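Local coordinates for Ketoacyl_synth_N domain-containing protein (Photorhabdus luminescens subsp. laumondii, PDB 6SMO), which binds a polyketone chain in a pocket and probably belongs to the ketosynthases of the thiolase superfamily, which extend acyl chains by condensation, at residues C[6-11]-C[236-241]. Numbering follows the deposited sequence.
Sequences VVTGVG and RGASIL
The backbone carbonyl of Val7 accepts a hydrogen bond from Leu241, with N of Leu241 2.9 Å from O of Val7 and a bent N-H...O angle of 142°. Leu241 comes just before strand 242-251, which pairs antiparallel with strand 5-13. On the other side of strand 5-13 runs strand 218-229, also antiparallel; helix 230-235 and the loop 236-241 are thus the connection that carries the chain across strand 5-13, within the mixed sheet of this thiolase-type fold. The helix ends in a Schellman motif whose C-prime residue, Gly237, has positive phi, a conformation that glycine takes without strain. Just ahead of it Arg236 reaches back toward the strand, its chain extended from CG to NE, and NH2 lies 3.7 Å from CB of Thr8. Glu228 links the two residues: it makes a salt bridge with NH2 of Arg236 and hydrogen-bonds OG1 of Thr8, whose one proton must serve both Glu228 and the carbonyl of Val226. The CB methyl of Ala238 is small enough to sit over the guanidinium centre, 3.4 Å above its plane. Branched aliphatic side chains meet at Val6 and Val10. CG2 of Ile240, anti to its backbone N, reaches CB of Val6 at 3.8 Å, while Leu241 spreads its fork over the strand, CD1 near the carbonyl of Thr8 and CD2 3.8 Å from CG2 of Val10, where helix 319-329 also packs.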
# COMPACT_ATOMS: atom_id res chain seq x y z
N VAL C 6 19.57 2.30 15.09
CA VAL C 6 20.30 3.61 15.05
C VAL C 6 20.12 4.26 13.68
O VAL C 6 20.02 3.52 12.68
CB VAL C 6 21.79 3.42 15.40
CG1 VAL C 6 21.99 3.12 16.88
CG2 VAL C 6 22.46 2.36 14.54
N VAL C 7 20.09 5.60 13.65
CA VAL C 7 20.02 6.43 12.42
C VAL C 7 21.45 6.73 11.96
O VAL C 7 22.21 7.30 12.77
CB VAL C 7 19.23 7.74 12.66
CG1 VAL C 7 19.04 8.54 11.38
CG2 VAL C 7 17.88 7.48 13.33
N THR C 8 21.81 6.34 10.73
CA THR C 8 23.18 6.49 10.16
C THR C 8 23.20 7.56 9.05
O THR C 8 24.28 8.14 8.85
CB THR C 8 23.70 5.14 9.64
OG1 THR C 8 22.68 4.53 8.84
CG2 THR C 8 24.09 4.21 10.77
N GLY C 9 22.08 7.80 8.38
CA GLY C 9 21.97 8.80 7.30
C GLY C 9 20.57 9.39 7.21
O GLY C 9 19.60 8.67 7.53
N VAL C 10 20.47 10.66 6.80
CA VAL C 10 19.19 11.40 6.63
C VAL C 10 19.26 12.25 5.35
O VAL C 10 20.34 12.79 5.05
CB VAL C 10 18.86 12.27 7.86
CG1 VAL C 10 18.50 11.43 9.07
CG2 VAL C 10 19.99 13.24 8.20
N GLY C 11 18.13 12.34 4.63
CA GLY C 11 17.96 13.18 3.44
C GLY C 11 16.54 13.71 3.36
O GLY C 11 15.61 12.95 3.69
N ARG C 236 30.80 -1.70 10.18
CA ARG C 236 31.33 -0.97 8.99
C ARG C 236 31.95 0.37 9.41
O ARG C 236 32.49 1.06 8.52
CB ARG C 236 30.23 -0.77 7.94
CG ARG C 236 29.16 0.25 8.32
CD ARG C 236 27.96 0.16 7.38
NE ARG C 236 26.95 1.18 7.65
CZ ARG C 236 27.00 2.44 7.21
NH1 ARG C 236 28.02 2.87 6.49
NH2 ARG C 236 26.01 3.27 7.52
N GLY C 237 31.88 0.73 10.69
CA GLY C 237 32.47 1.97 11.25
C GLY C 237 31.72 3.20 10.77
O GLY C 237 32.37 4.13 10.24
N ALA C 238 30.39 3.21 10.94
CA ALA C 238 29.46 4.25 10.44
C ALA C 238 29.42 5.44 11.41
O ALA C 238 29.58 5.22 12.63
CB ALA C 238 28.09 3.65 10.25
N SER C 239 29.19 6.64 10.88
CA SER C 239 28.93 7.89 11.65
C SER C 239 27.48 7.87 12.13
O SER C 239 26.60 8.36 11.39
CB SER C 239 29.23 9.11 10.83
OG SER C 239 30.59 9.14 10.44
N ILE C 240 27.24 7.32 13.33
CA ILE C 240 25.88 7.15 13.94
C ILE C 240 25.40 8.53 14.41
O ILE C 240 26.05 9.12 15.29
CB ILE C 240 25.91 6.13 15.10
CG1 ILE C 240 26.45 4.77 14.65
CG2 ILE C 240 24.53 6.00 15.73
CD1 ILE C 240 27.00 3.93 15.79
N LEU C 241 24.29 9.02 13.84
CA LEU C 241 23.67 10.32 14.20
C LEU C 241 23.04 10.22 15.60
O LEU C 241 23.39 11.05 16.47
CB LEU C 241 22.61 10.71 13.16
CG LEU C 241 23.14 11.45 11.93
CD1 LEU C 241 23.94 10.52 11.04
CD2 LEU C 241 21.99 12.07 11.15